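Local structure of ABC transporter periplasmic peptide-binding protein (Pseudoalteromonas, 4QFL) at residues S51-D54 and I55-Q59; S398-K402 and I403-V407. The protein binds dipeptides, such as the Ala-Phe held in this crystal, in the periplasm and probably delivers them to an ABC transporter for uptake. All coordinates share one frame; numbering follows the deposited sequence.

Contact 1 of 2, residues S51-D54 and I55-Q59; sequences STID and IIANQ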
loop_
_atom_site.group_PDB
_atom_site.type_symbol
_atom_site.label_atom_id
_atom_site.label_comp_id
_atom_site.label_asym_id
_atom_site.label_seq_id
_atom_site.Cartn_x
_atom_site.Cartn_y
_atom_site.Cartn_z
ATOM N N SER A 51 4.152 -5.788 0.529
ATOM C CA SER A 51 4.783 -7.088 0.685
ATOM C C SER A 51 4.326 -7.761 1.966
ATOM O O SER A 51 4.067 -8.952 1.982
ATOM C CB SER A 51 6.293 -6.915 0.719
ATOM O OG SER A 51 6.679 -5.957 -0.235
ATOM N N THR A 52 4.234 -6.991 3.043
ATOM C CA THR A 52 3.789 -7.527 4.318
ATOM C C THR A 52 2.302 -7.791 4.313
ATOM O O THR A 52 1.859 -8.851 4.734
ATOM C CB THR A 52 4.118 -6.583 5.465
ATOM O OG1 THR A 52 5.537 -6.446 5.564
ATOM C CG2 THR A 52 3.592 -7.141 6.778
ATOM N N ILE A 53 1.530 -6.824 3.834
ATOM C CA ILE A 53 0.072 -6.951 3.800
ATOM C C ILE A 53 -0.385 -8.110 2.911
ATOM O O ILE A 53 -1.368 -8.796 3.218
ATOM C CB ILE A 53 -0.597 -5.633 3.335
ATOM C CG1 ILE A 53 -0.225 -4.484 4.279
ATOM C CG2 ILE A 53 -2.094 -5.797 3.268
ATOM C CD1 ILE A 53 -0.534 -4.759 5.739
ATOM N N ASP A 54 0.330 -8.331 1.813
ATOM C CA ASP A 54 -0.018 -9.407 0.899
ATOM C C ASP A 54 0.037 -10.735 1.634
ATOM O O ASP A 54 -0.718 -11.646 1.314
ATOM C CB ASP A 54 0.908 -9.430 -0.319
ATOM C CG ASP A 54 0.446 -8.489 -1.430
ATOM O OD1 ASP A 54 -0.669 -7.941 -1.324
ATOM O OD2 ASP A 54 1.190 -8.305 -2.420
ATOM N N ILE A 55 0.925 -10.837 2.622
ATOM C CA ILE A 55 1.064 -12.061 3.420
ATOM C C ILE A 55 -0.034 -12.208 4.479
ATOM O O ILE A 55 -0.680 -13.248 4.555
ATOM C CB ILE A 55 2.445 -12.151 4.121
ATOM C CG1 ILE A 55 3.565 -12.152 3.090
ATOM C CG2 ILE A 55 2.539 -13.398 4.996
ATOM C CD1 ILE A 55 4.952 -12.078 3.683
ATOM N N ILE A 56 -0.258 -11.166 5.276
ATOM C CA ILE A 56 -1.016 -11.304 6.519
ATOM C C ILE A 56 -2.490 -10.879 6.515
ATOM O O ILE A 56 -3.300 -11.461 7.225
ATOM C CB ILE A 56 -0.305 -10.566 7.691
ATOM C CG1 ILE A 56 -0.313 -9.057 7.455
ATOM C CG2 ILE A 56 1.115 -11.079 7.864
ATOM C CD1 ILE A 56 0.340 -8.253 8.578
ATOM N N ALA A 57 -2.842 -9.874 5.725
ATOM C CA ALA A 57 -4.111 -9.170 5.910
ATOM C C ALA A 57 -5.361 -9.995 5.611
ATOM O O ALA A 57 -6.194 -10.216 6.490
ATOM C CB ALA A 57 -4.115 -7.896 5.089
ATOM N N ASN A 58 -5.492 -10.455 4.368
ATOM C CA ASN A 58 -6.668 -11.211 3.963
ATOM C C ASN A 58 -6.632 -12.639 4.455
ATOM O O ASN A 58 -7.649 -13.326 4.411
ATOM C CB ASN A 58 -6.833 -11.215 2.440
ATOM C CG ASN A 58 -7.211 -9.870 1.897
ATOM O OD1 ASN A 58 -6.517 -9.309 1.045
ATOM N ND2 ASN A 58 -8.311 -9.335 2.386
ATOM N N GLN A 59 -5.470 -13.089 4.912
ATOM C CA GLN A 59 -5.318 -14.476 5.330
ATOM C C GLN A 59 -5.655 -14.699 6.803
ATOM O O GLN A 59 -6.365 -15.634 7.144
ATOM C CB GLN A 59 -3.914 -14.983 5.011
ATOM C CG GLN A 59 -3.684 -15.309 3.535
ATOM C CD GLN A 59 -3.851 -14.113 2.625
ATOM O OE1 GLN A 59 -3.085 -13.148 2.695
ATOM N NE2 GLN A 59 -4.854 -14.166 1.760
HETATM O O HOH W 1 -3.466 -9.944 2.246
#
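T52 and I53 meet I56 and A57 one turn on in a buried local contact within helix 50-60, whose first turn lies beside the bound dipeptide. The backbone holds the turn with bonds of unequal quality. T52 O takes I56 N at 3.2 Å, in the carbonyl plane with a C=O...N angle of 158°, and also a weak bond from I55 N. I53 O accepts A57 N at 3.1 Å, and a water donates to the same oxygen at 2.6 Å. That water in turn accepts N58 N at 3.0 Å, whereas D54 O, the normal helical partner, is 5.8 Å from N58 N. The turn is therefore opened and bridged by solvent, and the Q59 backbone is bonded to that of Y213. Side chains follow the same spacing. The I53 CG2 methyl presses on A57 CB at 3.4 Å, tighter than usual; with CG1 beside the backbone N (chi1 -59°), CG2 is the branch left alongside A57. T52 and I56 run side by side and point the same way, T52 CG2 meeting I56 CD1 at 3.9 Å. I56 CG1 sits between its own N and carbonyl carbon (chi1 67°), which lays it against T52 O. The polar ends bond to other parts of the chain: T52 OG1 to V40 N, D54 OD1 to I527 N, and S51 OG to E36 and, weakly, to the pocket residue W414. I55 packs against Y244 and V224 of neighbouring strands. The arrangement is that of a helix turn with a water bridging I53 O and N58 N, here in a helix that starts at the dipeptide pocket, with the side chains of S51 and I53 each about 5 Å from one of its two residues.

Contact 2 of 2, residues S398-K402 and I403-V407; sequences SDLRK and IGVNV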
loop_
_atom_site.group_PDB
_atom_site.type_symbol
_atom_site.label_atom_id
_atom_site.label_comp_id
_atom_site.label_asym_id
_atom_site.label_seq_id
_atom_site.Cartn_x
_atom_site.Cartn_y
_atom_site.Cartn_z
ATOM N N SER A 398 22.030 7.416 -17.379
ATOM C CA SER A 398 22.484 7.767 -18.717
ATOM C C SER A 398 21.880 9.083 -19.219
ATOM O O SER A 398 22.592 9.942 -19.741
ATOM C CB SER A 398 22.156 6.642 -19.698
ATOM O OG SER A 398 22.131 7.129 -21.035
ATOM N N ASP A 399 20.567 9.240 -19.075
ATOM C CA ASP A 399 19.893 10.447 -19.550
ATOM C C ASP A 399 20.450 11.721 -18.919
ATOM O O ASP A 399 20.660 12.714 -19.617
ATOM C CB ASP A 399 18.388 10.390 -19.283
ATOM C CG ASP A 399 17.650 9.522 -20.276
ATOM O OD1 ASP A 399 18.231 9.194 -21.330
ATOM O OD2 ASP A 399 16.480 9.176 -20.001
ATOM N N LEU A 400 20.666 11.693 -17.602
ATOM C CA LEU A 400 21.055 12.885 -16.844
ATOM C C LEU A 400 22.521 13.238 -17.026
ATOM O O LEU A 400 22.882 14.413 -17.037
ATOM C CB LEU A 400 20.755 12.701 -15.360
ATOM C CG LEU A 400 19.278 12.784 -14.983
ATOM C CD1 LEU A 400 19.031 12.185 -13.608
ATOM C CD2 LEU A 400 18.783 14.210 -15.042
ATOM N N ARG A 401 23.363 12.218 -17.151
ATOM C CA ARG A 401 24.770 12.432 -17.455
ATOM C C ARG A 401 24.911 13.370 -18.655
ATOM O O ARG A 401 25.871 14.143 -18.742
ATOM C CB ARG A 401 25.469 11.098 -17.744
ATOM C CG ARG A 401 26.973 11.210 -17.983
ATOM C CD ARG A 401 27.576 9.882 -18.421
ATOM N NE ARG A 401 29.005 9.989 -18.709
ATOM C CZ ARG A 401 29.972 9.539 -17.911
ATOM N NH1 ARG A 401 29.669 8.936 -16.766
ATOM N NH2 ARG A 401 31.247 9.684 -18.257
ATOM N N LYS A 402 23.941 13.308 -19.566
ATOM C CA LYS A 402 24.015 14.046 -20.831
ATOM C C LYS A 402 23.795 15.556 -20.690
ATOM O O LYS A 402 24.277 16.349 -21.511
ATOM C CB LYS A 402 23.059 13.449 -21.863
ATOM C CG LYS A 402 23.470 12.063 -22.336
ATOM C CD LYS A 402 22.491 11.522 -23.361
ATOM C CE LYS A 402 22.829 10.090 -23.723
ATOM N NZ LYS A 402 21.809 9.498 -24.632
ATOM N N ILE A 403 23.062 15.953 -19.656
ATOM C CA ILE A 403 22.960 17.359 -19.321
ATOM C C ILE A 403 23.943 17.671 -18.210
ATOM O O ILE A 403 23.971 18.787 -17.696
ATOM C CB ILE A 403 21.559 17.740 -18.857
ATOM C CG1 ILE A 403 21.172 16.935 -17.616
ATOM C CG2 ILE A 403 20.569 17.524 -19.969
ATOM C CD1 ILE A 403 19.932 17.459 -16.933
ATOM N N GLY A 404 24.734 16.675 -17.825
ATOM C CA GLY A 404 25.802 16.884 -16.868
ATOM C C GLY A 404 25.450 16.627 -15.417
ATOM O O GLY A 404 26.153 17.094 -14.508
ATOM N N VAL A 405 24.370 15.886 -15.184
ATOM C CA VAL A 405 24.044 15.462 -13.826
ATOM C C VAL A 405 24.545 14.045 -13.556
ATOM O O VAL A 405 24.157 13.089 -14.233
ATOM C CB VAL A 405 22.546 15.571 -13.519
ATOM C CG1 VAL A 405 22.284 15.210 -12.054
ATOM C CG2 VAL A 405 22.057 16.971 -13.817
ATOM N N ASN A 406 25.416 13.939 -12.559
ATOM C CA ASN A 406 26.120 12.712 -12.223
ATOM C C ASN A 406 25.334 11.933 -11.187
ATOM O O ASN A 406 25.368 12.241 -9.999
ATOM C CB ASN A 406 27.538 13.051 -11.724
ATOM C CG ASN A 406 28.257 11.865 -11.087
ATOM O OD1 ASN A 406 28.216 10.735 -11.590
ATOM N ND2 ASN A 406 28.933 12.123 -9.969
ATOM N N VAL A 407 24.600 10.933 -11.653
ATOM C CA VAL A 407 23.755 10.143 -10.772
ATOM C C VAL A 407 24.508 8.967 -10.167
ATOM O O VAL A 407 25.197 8.223 -10.866
ATOM C CB VAL A 407 22.517 9.594 -11.515
ATOM C CG1 VAL A 407 21.749 8.650 -10.616
ATOM C CG2 VAL A 407 21.629 10.723 -11.989
#
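L400 O accepts V405 N at 2.8 Å (N-H...O 155°) while R401 O takes a weak bond from G404 N, the 6→1 and 5→2 pairing of the turn closing helix 389-401, with G404 (phi 93°) the first residue to leave helical geometry. V405 N approaches from above the carbonyl plane of L400, and I403 N adds a weak bond to the same oxygen. The side chain of L400 is the hub on the buried side. Its CB faces V405 CB at 3.9 Å, the hydrophobic pair that commonly accompanies this cap. Its CD1 presses on V407 CG2 at 3.4 Å, a tight touch between side chains set at a slant, and its CD2 lies beside I403 CD1 at 3.9 Å. I403 CG1, wedged between its own N and carbonyl carbon (chi1 60°), comes within 3.1 Å of L400 O. Replacing I403 with alanine would probably open a gap beside L400 CD2 and take from A359 and L363 of helix 356-363 one of the side chains packed against them. V405 and V407 continue onto M374 of strand 373-378. This is a Schellman motif turning the helix of a beta-alpha-beta unit into strand 406-410.

Overall arrangement
Contact 1 and contact 2 do not touch: their centres are 39 Å apart and their nearest atoms about 23 Å. Contact 1 is central, 11 Å from the centre of the chain, and borders the dipeptide, following directly on the pocket residues T48, T49 and G50. Contact 2 is peripheral, 32 Å from that centre. The chain nevertheless carries it towards the ligand: strand 406-410 is followed by helix 414-422, whose W414 and I418 line the phenylalanine site, and strand 373-378 pairs with strand 428-434, which supplies L431 to A434. The weak bond of S51 to W414 is where the surroundings of contact 1 meet this same route.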